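Long-range contacts in uncharacterized protein (Staphylococcus aureus subsp. aureus Mu50, PDB 4QPV), which is of unknown function and belongs to the DUF1672 family, whose fold has been described as a kinked-helix-beta-beta-beta repeat: residues Lys26-Gly31 with Gly156-Ala161; Glu21-Lys26 with Asn266-Thr271; Asp61-Lys66 with Tyr182-Tyr187. All coordinates share one frame; numbering follows the deposited sequence. Where two conformers were deposited one is given.

Contact 1. Residues Lys26-Gly31 with Gly156-Ala161; sequences KYVGQG and GYTENA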
loop_
_atom_site.group_PDB
_atom_site.type_symbol
_atom_site.label_atom_id
_atom_site.label_comp_id
_atom_site.label_asym_id
_atom_site.label_seq_id
_atom_site.Cartn_x
_atom_site.Cartn_y
_atom_site.Cartn_z
ATOM N N LYS A 26 16.811 -4.765 -8.010
ATOM C CA LYS A 26 16.908 -6.195 -8.230
ATOM C C LYS A 26 16.094 -7.002 -7.190
ATOM O O LYS A 26 15.994 -8.230 -7.299
ATOM C CB LYS A 26 18.389 -6.613 -8.232
ATOM C CG LYS A 26 19.137 -6.034 -9.436
ATOM C CD LYS A 26 20.642 -6.065 -9.300
ATOM C CE LYS A 26 21.281 -5.238 -10.398
ATOM N NZ LYS A 26 22.755 -5.140 -10.240
ATOM N N TYR A 27 15.527 -6.327 -6.186
ATOM C CA TYR A 27 14.770 -7.038 -5.168
ATOM C C TYR A 27 13.330 -7.341 -5.645
ATOM O O TYR A 27 12.588 -6.427 -6.003
ATOM C CB TYR A 27 14.760 -6.227 -3.881
ATOM C CG TYR A 27 13.946 -6.864 -2.774
ATOM C CD1 TYR A 27 14.387 -8.021 -2.136
ATOM C CD2 TYR A 27 12.770 -6.270 -2.317
ATOM C CE1 TYR A 27 13.659 -8.597 -1.099
ATOM C CE2 TYR A 27 12.048 -6.820 -1.257
ATOM C CZ TYR A 27 12.510 -7.967 -0.637
ATOM O OH TYR A 27 11.823 -8.510 0.417
ATOM N N VAL A 28 12.962 -8.630 -5.656
ATOM C CA VAL A 28 11.629 -9.075 -6.069
ATOM C C VAL A 28 10.913 -9.814 -4.901
ATOM O O VAL A 28 9.920 -10.503 -5.126
ATOM C CB VAL A 28 11.648 -9.911 -7.394
ATOM C CG1 VAL A 28 12.122 -9.053 -8.576
ATOM C CG2 VAL A 28 12.477 -11.202 -7.265
ATOM N N GLY A 29 11.393 -9.620 -3.669
ATOM C CA GLY A 29 10.788 -10.248 -2.495
ATOM C C GLY A 29 11.482 -11.504 -2.004
ATOM O O GLY A 29 10.984 -12.162 -1.079
ATOM N N GLN A 30 12.649 -11.858 -2.599
ATOM C CA GLN A 30 13.357 -13.078 -2.167
ATOM C C GLN A 30 13.859 -12.877 -0.721
ATOM O O GLN A 30 14.364 -11.810 -0.383
ATOM C CB GLN A 30 14.499 -13.477 -3.142
ATOM C CG GLN A 30 15.599 -12.436 -3.336
ATOM C CD GLN A 30 15.324 -11.479 -4.485
ATOM O OE1 GLN A 30 14.392 -10.672 -4.458
ATOM N NE2 GLN A 30 16.177 -11.509 -5.496
ATOM N N GLY A 31 13.579 -13.846 0.136
ATOM C CA GLY A 31 13.968 -13.760 1.538
ATOM C C GLY A 31 12.977 -13.041 2.439
ATOM O O GLY A 31 13.182 -13.006 3.649
ATOM N N GLY A 156 12.039 2.993 -8.328
ATOM C CA GLY A 156 11.139 2.686 -7.230
ATOM C C GLY A 156 11.415 1.251 -6.821
ATOM O O GLY A 156 12.437 0.670 -7.200
ATOM N N TYR A 157 10.493 0.644 -6.076
ATOM C CA TYR A 157 10.551 -0.804 -5.823
ATOM C C TYR A 157 10.265 -1.532 -7.133
ATOM O O TYR A 157 9.716 -0.910 -8.034
ATOM C CB TYR A 157 9.398 -1.152 -4.875
ATOM C CG TYR A 157 9.619 -0.959 -3.400
ATOM C CD1 TYR A 157 10.327 -1.903 -2.652
ATOM C CD2 TYR A 157 8.944 0.044 -2.708
ATOM C CE1 TYR A 157 10.445 -1.787 -1.266
ATOM C CE2 TYR A 157 9.055 0.171 -1.325
ATOM C CZ TYR A 157 9.795 -0.751 -0.609
ATOM O OH TYR A 157 9.833 -0.634 0.748
ATOM N N THR A 158 10.501 -2.835 -7.227
ATOM C CA THR A 158 10.029 -3.598 -8.381
ATOM C C THR A 158 8.540 -3.920 -8.160
ATOM O O THR A 158 8.056 -3.915 -7.009
ATOM C CB THR A 158 10.815 -4.911 -8.577
ATOM O OG1 THR A 158 10.536 -5.785 -7.456
ATOM C CG2 THR A 158 12.319 -4.683 -8.766
ATOM N N GLU A 159 7.834 -4.257 -9.240
ATOM C CA GLU A 159 6.429 -4.633 -9.143
ATOM C C GLU A 159 6.285 -5.895 -8.272
ATOM O O GLU A 159 5.371 -5.958 -7.447
ATOM C CB GLU A 159 5.823 -4.843 -10.546
ATOM C CG GLU A 159 5.690 -3.549 -11.333
ATOM C CD GLU A 159 4.858 -3.639 -12.601
ATOM O OE1 GLU A 159 3.611 -3.626 -12.492
ATOM O OE2 GLU A 159 5.451 -3.688 -13.703
ATOM N N ASN A 160 7.197 -6.883 -8.406
ATOM C CA ASN A 160 7.103 -8.104 -7.593
ATOM C C ASN A 160 7.282 -7.811 -6.117
ATOM O O ASN A 160 6.556 -8.368 -5.293
ATOM C CB ASN A 160 8.117 -9.145 -8.022
ATOM C CG ASN A 160 7.663 -9.996 -9.164
ATOM O OD1 ASN A 160 8.323 -10.076 -10.194
ATOM N ND2 ASN A 160 6.529 -10.650 -9.005
ATOM N N ALA A 161 8.230 -6.907 -5.786
ATOM C CA ALA A 161 8.468 -6.558 -4.386
ATOM C C ALA A 161 7.206 -5.952 -3.757
ATOM O O ALA A 161 6.839 -6.354 -2.655
ATOM C CB ALA A 161 9.638 -5.575 -4.274
HETATM O O HOH W 1 12.323 -3.762 -5.087
#
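Tyr27 and Thr158 join a loop to the capped start of a helix. The loop, Lys26-Gly31, runs between strand 21-23 and helix 38-46. The helix is 159-165, and its first turn belongs to Gly156-Ala161. The central bond goes from the Thr158 hydroxyl to the Tyr27 carbonyl, with OG1 to O at 2.6 Å. The donor lies in the carbonyl plane. A bridging water adds a second link: it donates to Tyr27 O at 2.8 Å and accepts from Thr158 N at 3.0 Å. Tyr27 O is thus held by two donors.

Thr158 is the N-cap of the helix. Its OG1 sits between the backbone N and the carbonyl carbon (chi1 66°), and there it accepts from Ala161 N at 3.1 Å, a capping bond. One hydroxyl therefore accepts from the helix start and donates to the loop. The methyl CG2 of Thr158 also rests against Tyr27 O.

Apolar contacts flank this polar centre. Ala161 CB approaches the Tyr27 ring obliquely, 3.8 Å from CD2. Val28 and Asn160 lie side by side and point the same way, with their CB atoms 3.7 Å apart. The CG1 branch of Val28 reaches over to Thr158 OG1.

The loop is also braced from within. Val28 N donates to Gln30 OE1 at 2.8 Å, in the plane of the side-chain amide. Gly29 N lies over the centre of the Tyr27 ring. Gly29 has a positive phi of 99°, a backbone shape that calls for glycine. The Tyr27 hydroxyl hydrogen-bonds to Thr271 O, and its side chain also touches Ile269 and Pro274.

Contact 2. Residues Glu21-Lys26 with Asn266-Thr271; sequences EMEASK and NKYINT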
loop_
_atom_site.group_PDB
_atom_site.type_symbol
_atom_site.label_atom_id
_atom_site.label_comp_id
_atom_site.label_asym_id
_atom_site.label_seq_id
_atom_site.Cartn_x
_atom_site.Cartn_y
_atom_site.Cartn_z
ATOM N N GLU A 21 20.965 -7.381 2.564
ATOM C CA GLU A 21 20.587 -6.208 1.796
ATOM C C GLU A 21 20.874 -6.444 0.330
ATOM O O GLU A 21 21.802 -7.184 0.001
ATOM C CB GLU A 21 21.324 -4.969 2.315
ATOM C CG GLU A 21 20.384 -3.822 2.637
ATOM C CD GLU A 21 21.008 -2.654 3.377
ATOM O OE1 GLU A 21 22.104 -2.201 2.974
ATOM O OE2 GLU A 21 20.377 -2.167 4.341
HETATM N N MSE A 22 20.067 -5.846 -0.528
HETATM C CA MSE A 22 20.150 -5.926 -1.967
HETATM C C MSE A 22 19.791 -4.603 -2.573
HETATM O O MSE A 22 19.047 -3.829 -1.949
HETATM C CB MSE A 22 19.094 -6.959 -2.403
HETATM C CG MSE A 22 19.422 -7.702 -3.642
HETATM SE SE MSE A 22 18.013 -9.011 -3.823
HETATM C CE MSE A 22 18.738 -10.352 -2.938
ATOM N N GLU A 23 20.200 -4.383 -3.831
ATOM C CA GLU A 23 19.765 -3.212 -4.592
ATOM C C GLU A 23 18.252 -3.307 -4.801
ATOM O O GLU A 23 17.727 -4.373 -5.171
ATOM C CB GLU A 23 20.505 -3.122 -5.939
ATOM C CG GLU A 23 21.975 -2.804 -5.748
ATOM C CD GLU A 23 22.832 -2.814 -6.995
ATOM O OE1 GLU A 23 22.369 -2.319 -8.048
ATOM O OE2 GLU A 23 24.000 -3.252 -6.895
ATOM N N ALA A 24 17.540 -2.219 -4.511
ATOM C CA ALA A 24 16.084 -2.190 -4.650
ATOM C C ALA A 24 15.625 -2.541 -6.074
ATOM O O ALA A 24 14.595 -3.203 -6.234
ATOM C CB ALA A 24 15.560 -0.834 -4.272
ATOM N N SER A 25 16.424 -2.165 -7.099
ATOM C CA SER A 25 16.103 -2.457 -8.508
ATOM C C SER A 25 16.120 -3.970 -8.819
ATOM O O SER A 25 15.506 -4.403 -9.791
ATOM C CB SER A 25 17.090 -1.733 -9.422
ATOM O OG SER A 25 18.397 -2.231 -9.200
ATOM N N LYS A 26 16.811 -4.765 -8.010
ATOM C CA LYS A 26 16.908 -6.195 -8.230
ATOM C C LYS A 26 16.094 -7.002 -7.190
ATOM O O LYS A 26 15.994 -8.230 -7.299
ATOM C CB LYS A 26 18.389 -6.613 -8.232
ATOM C CG LYS A 26 19.137 -6.034 -9.436
ATOM C CD LYS A 26 20.642 -6.065 -9.300
ATOM C CE LYS A 26 21.281 -5.238 -10.398
ATOM N NZ LYS A 26 22.755 -5.140 -10.240
ATOM N N ASN A 266 18.929 5.629 -0.124
ATOM C CA ASN A 266 20.003 4.986 -0.889
ATOM C C ASN A 266 19.410 3.809 -1.725
ATOM O O ASN A 266 18.195 3.544 -1.667
ATOM C CB ASN A 266 21.172 4.566 0.027
ATOM C CG ASN A 266 20.902 3.409 0.962
ATOM O OD1 ASN A 266 19.964 2.620 0.786
ATOM N ND2 ASN A 266 21.766 3.250 1.956
ATOM N N LYS A 267 20.251 3.136 -2.531
ATOM C CA LYS A 267 19.787 2.120 -3.480
ATOM C C LYS A 267 19.414 0.779 -2.861
ATOM O O LYS A 267 18.988 -0.116 -3.594
ATOM C CB LYS A 267 20.880 1.886 -4.555
ATOM C CG LYS A 267 22.162 1.231 -4.046
ATOM C CD LYS A 267 23.132 0.888 -5.185
ATOM C CE LYS A 267 23.855 2.084 -5.766
ATOM N NZ LYS A 267 24.826 1.677 -6.818
ATOM N N TYR A 268 19.589 0.614 -1.539
ATOM C CA TYR A 268 19.429 -0.700 -0.917
ATOM C C TYR A 268 18.103 -0.929 -0.224
ATOM O O TYR A 268 17.411 0.012 0.141
ATOM C CB TYR A 268 20.557 -0.948 0.084
ATOM C CG TYR A 268 21.922 -0.910 -0.562
ATOM C CD1 TYR A 268 22.385 -1.980 -1.326
ATOM C CD2 TYR A 268 22.739 0.209 -0.443
ATOM C CE1 TYR A 268 23.633 -1.939 -1.950
ATOM C CE2 TYR A 268 23.994 0.256 -1.049
ATOM C CZ TYR A 268 24.436 -0.820 -1.804
ATOM O OH TYR A 268 25.673 -0.780 -2.404
ATOM N N ILE A 269 17.770 -2.204 -0.032
ATOM C CA ILE A 269 16.547 -2.617 0.646
ATOM C C ILE A 269 16.851 -3.850 1.483
ATOM O O ILE A 269 17.571 -4.748 1.036
ATOM C CB ILE A 269 15.341 -2.826 -0.331
ATOM C CG1 ILE A 269 13.979 -2.999 0.432
ATOM C CG2 ILE A 269 15.572 -3.972 -1.321
ATOM C CD1 ILE A 269 13.446 -1.718 1.180
ATOM N N ASN A 270 16.315 -3.882 2.704
ATOM C CA ASN A 270 16.465 -5.037 3.590
ATOM C C ASN A 270 15.602 -6.174 3.017
ATOM O O ASN A 270 14.398 -5.997 2.872
ATOM C CB ASN A 270 16.031 -4.644 5.001
ATOM C CG ASN A 270 16.304 -5.706 6.024
ATOM O OD1 ASN A 270 15.660 -6.748 6.063
ATOM N ND2 ASN A 270 17.256 -5.444 6.883
ATOM N N THR A 271 16.200 -7.319 2.684
ATOM C CA THR A 271 15.464 -8.407 2.013
ATOM C C THR A 271 14.415 -9.101 2.895
ATOM O O THR A 271 13.339 -9.430 2.396
ATOM C CB THR A 271 16.423 -9.449 1.406
ATOM O OG1 THR A 271 17.248 -9.996 2.432
ATOM C CG2 THR A 271 17.297 -8.860 0.284
HETATM O O HOH W 2 21.661 0.530 3.641
HETATM O O HOH W 3 18.428 0.056 -6.301
#
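Thr271 has its methyl CG2 anti to the carbonyl carbon, and this places the methyl against Met22, a selenomethionine here. Met22 CG is anti to the backbone N (chi1 -150°), and the two side chains cross at about a right angle. The Thr271 methyl touches both CB and CE of Met22, each at 3.8 Å.

The backbones form a short two-stranded antiparallel sheet from strands 21-23 and 268-270. Met22 and Ile269 are the hydrogen-bonded pair. Met22 N donates to Ile269 O at 3.1 Å, and Ile269 N donates to Met22 O at 2.8 Å. Glu21 with Asn270 and Glu23 with Tyr268 are non-hydrogen-bonded pairs. Just past the strand end, Ala24 N donates to Lys267 O at 2.7 Å with an almost straight N-H...O angle of 173°.

In one of its two conformers, Glu21 crosses Tyr268, with OE1 3.5 Å from Tyr268 CB. Asn266 OD1 accepts from Tyr268 N, an Asx turn that leads into the second strand. Beside it, Lys267 CG lies over the centre of the Tyr268 ring. The Lys267 and Glu23 chains run side by side, with CD to CG at 3.9 Å, while Lys267 NZ pairs with Asp230. On the other face, Ile269 CG2 packs on Ala24, and both residues touch Phe226 of strand 220-227.

Lys267 O also accepts from a water, which in turn takes the N-H of Ser25. Direct and water-mediated bonds to this one carbonyl thus carry the pairing past the strand into the turn.

Contact 3. Residues Asp61-Lys66 with Tyr182-Tyr187; sequences DNFGLK and YTLDEY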
loop_
_atom_site.group_PDB
_atom_site.type_symbol
_atom_site.label_atom_id
_atom_site.label_comp_id
_atom_site.label_asym_id
_atom_site.label_seq_id
_atom_site.Cartn_x
_atom_site.Cartn_y
_atom_site.Cartn_z
ATOM N N ASP A 61 -16.246 -11.308 2.532
ATOM C CA ASP A 61 -17.179 -11.277 3.663
ATOM C C ASP A 61 -17.217 -9.916 4.382
ATOM O O ASP A 61 -18.300 -9.418 4.700
ATOM C CB ASP A 61 -16.813 -12.361 4.687
ATOM C CG ASP A 61 -17.090 -13.788 4.235
ATOM O OD1 ASP A 61 -17.850 -13.968 3.249
ATOM O OD2 ASP A 61 -16.537 -14.716 4.847
ATOM N N ASN A 62 -16.053 -9.324 4.627
ATOM C CA ASN A 62 -15.971 -8.097 5.417
ATOM C C ASN A 62 -16.005 -6.799 4.623
ATOM O O ASN A 62 -16.545 -5.822 5.136
ATOM C CB ASN A 62 -14.722 -8.122 6.322
ATOM C CG ASN A 62 -14.859 -9.187 7.390
ATOM O OD1 ASN A 62 -15.742 -9.116 8.251
ATOM N ND2 ASN A 62 -14.118 -10.282 7.258
ATOM N N PHE A 63 -15.454 -6.763 3.412
ATOM C CA PHE A 63 -15.416 -5.514 2.652
ATOM C C PHE A 63 -16.247 -5.532 1.363
ATOM O O PHE A 63 -16.448 -4.468 0.759
ATOM C CB PHE A 63 -13.958 -5.124 2.340
ATOM C CG PHE A 63 -13.123 -5.025 3.597
ATOM C CD1 PHE A 63 -13.276 -3.954 4.473
ATOM C CD2 PHE A 63 -12.233 -6.038 3.943
ATOM C CE1 PHE A 63 -12.524 -3.876 5.650
ATOM C CE2 PHE A 63 -11.496 -5.968 5.133
ATOM C CZ PHE A 63 -11.656 -4.893 5.982
ATOM N N GLY A 64 -16.749 -6.705 0.967
ATOM C CA GLY A 64 -17.555 -6.838 -0.247
ATOM C C GLY A 64 -16.715 -6.642 -1.495
ATOM O O GLY A 64 -17.221 -6.210 -2.535
ATOM N N LEU A 65 -15.408 -6.931 -1.383
ATOM C CA LEU A 65 -14.464 -6.772 -2.484
ATOM C C LEU A 65 -13.816 -8.081 -2.903
ATOM O O LEU A 65 -13.501 -8.931 -2.059
ATOM C CB LEU A 65 -13.364 -5.781 -2.093
ATOM C CG LEU A 65 -13.832 -4.319 -1.946
ATOM C CD1 LEU A 65 -12.819 -3.510 -1.142
ATOM C CD2 LEU A 65 -14.093 -3.675 -3.319
ATOM N N LYS A 66 -13.585 -8.215 -4.209
ATOM C CA LYS A 66 -12.906 -9.359 -4.804
ATOM C C LYS A 66 -11.398 -9.076 -4.809
ATOM O O LYS A 66 -10.943 -8.100 -5.407
ATOM C CB LYS A 66 -13.440 -9.620 -6.230
ATOM C CG LYS A 66 -13.038 -10.982 -6.806
ATOM C CD LYS A 66 -13.192 -11.065 -8.335
ATOM C CE LYS A 66 -14.628 -11.161 -8.809
ATOM N NZ LYS A 66 -14.735 -11.056 -10.290
ATOM N N TYR A 182 -11.410 3.835 9.863
ATOM C CA TYR A 182 -12.739 3.848 10.481
ATOM C C TYR A 182 -13.031 2.443 10.933
ATOM O O TYR A 182 -12.270 1.528 10.612
ATOM C CB TYR A 182 -13.839 4.364 9.521
ATOM C CG TYR A 182 -13.683 5.813 9.118
ATOM C CD1 TYR A 182 -13.981 6.842 10.009
ATOM C CD2 TYR A 182 -13.184 6.160 7.864
ATOM C CE1 TYR A 182 -13.804 8.179 9.656
ATOM C CE2 TYR A 182 -13.015 7.493 7.495
ATOM C CZ TYR A 182 -13.331 8.499 8.394
ATOM O OH TYR A 182 -13.164 9.817 8.036
ATOM N N THR A 183 -14.110 2.245 11.671
ATOM C CA THR A 183 -14.469 0.890 12.093
ATOM C C THR A 183 -15.119 0.133 10.922
ATOM O O THR A 183 -15.520 0.745 9.928
ATOM C CB THR A 183 -15.423 0.961 13.294
ATOM O OG1 THR A 183 -16.627 1.588 12.859
ATOM C CG2 THR A 183 -14.820 1.709 14.480
ATOM N N LEU A 184 -15.274 -1.186 11.062
ATOM C CA LEU A 184 -15.934 -1.976 10.042
ATOM C C LEU A 184 -17.421 -1.560 9.935
ATOM O O LEU A 184 -17.952 -1.535 8.824
ATOM C CB LEU A 184 -15.778 -3.478 10.334
ATOM C CG LEU A 184 -16.211 -4.432 9.219
ATOM C CD1 LEU A 184 -15.427 -4.183 7.937
ATOM C CD2 LEU A 184 -16.070 -5.875 9.661
ATOM N N ASP A 185 -18.071 -1.173 11.069
ATOM C CA ASP A 185 -19.460 -0.700 11.028
ATOM C C ASP A 185 -19.541 0.567 10.191
ATOM O O ASP A 185 -20.426 0.676 9.342
ATOM C CB ASP A 185 -20.030 -0.455 12.440
ATOM C CG ASP A 185 -20.458 -1.713 13.177
ATOM O OD1 ASP A 185 -20.564 -2.778 12.529
ATOM O OD2 ASP A 185 -20.707 -1.628 14.400
ATOM N N GLU A 186 -18.578 1.494 10.386
ATOM C CA GLU A 186 -18.501 2.743 9.630
ATOM C C GLU A 186 -18.233 2.445 8.150
ATOM O O GLU A 186 -18.860 3.074 7.292
ATOM C CB GLU A 186 -17.434 3.679 10.209
ATOM C CG GLU A 186 -17.911 4.407 11.455
ATOM C CD GLU A 186 -16.860 5.073 12.325
ATOM O OE1 GLU A 186 -15.669 4.690 12.253
ATOM O OE2 GLU A 186 -17.250 5.945 13.132
ATOM N N TYR A 187 -17.375 1.434 7.853
ATOM C CA TYR A 187 -17.106 1.005 6.480
ATOM C C TYR A 187 -18.399 0.500 5.823
ATOM O O TYR A 187 -18.718 0.896 4.701
ATOM C CB TYR A 187 -16.016 -0.092 6.423
ATOM C CG TYR A 187 -15.816 -0.638 5.023
ATOM C CD1 TYR A 187 -14.960 -0.004 4.122
ATOM C CD2 TYR A 187 -16.528 -1.750 4.576
ATOM C CE1 TYR A 187 -14.806 -0.469 2.818
ATOM C CE2 TYR A 187 -16.396 -2.214 3.267
ATOM C CZ TYR A 187 -15.518 -1.580 2.398
ATOM O OH TYR A 187 -15.358 -2.028 1.111
#
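Tyr187 grips Phe63 twice, once through its hydroxyl and once through its ring. The hydroxyl donates to Phe63 O at 2.7 Å, in the carbonyl plane and on a lone pair. The same ring takes the edge of Phe63 on one face, in a T-shaped pair with centroids 5.2 Å apart and planes at 83°. Phe63 CD1 stands over the centre of the Tyr187 ring, 3.7 Å above its plane. Tyr187 CG is anti to the backbone N (chi1 175°), which starts the ring off toward the end of helix 48-63.

Leu184, one turn earlier, packs beside it. Its two methyls divide the work. CD1 meets Phe63 CE1 at 3.7 Å and also lies 3.4 Å from Asn62 O. CD2 touches Asn62 OD1 at 3.5 Å. Leu65 adds its CD1 methyl near the Tyr187 hydroxyl.

The contact joins the C-terminal end of one helix to the N-terminal turn of another, 184-190. Phe63 is the last helical residue, and Gly64 leaves the helix with positive phi. Thr183 is the N-cap of the second helix. It forms a capping box with Glu186: Glu186 N donates to Thr183 OG1, and Thr183 N donates to Glu186 OE1 at 3.0 Å. Helix 116-133 also packs on Phe63, through Leu121 and Val122. Asn62 OD1 accepts from Ser111 N.

All five touching residues are buried. Polar groups at this helix end therefore need partners inside the protein: Tyr187 OH serves Phe63 O, and Lys188 NZ serves Asn62 O.

Contacts 1 and 2 are neighbours, with centres 8 Å apart, and they share Lys26. Contact 1 is nested in the chain loop that contact 2 closes. They meet at several points: Thr158 CG2 packs 3.4 Å from Ser25 O, Gln30 NE2 lies 3.5 Å from Met22 SE, and Tyr27 CB packs on Ile269 CG2. The N-terminal segment thus ties the 266-271 region to the start of helix 159-165. Contact 3 lies on the opposite side of the chain's centre. Its centre is about 29 Å from that of contact 1 and about 35 Å from that of contact 2, and it touches neither. Its segments alternate along the chain with those of contact 1.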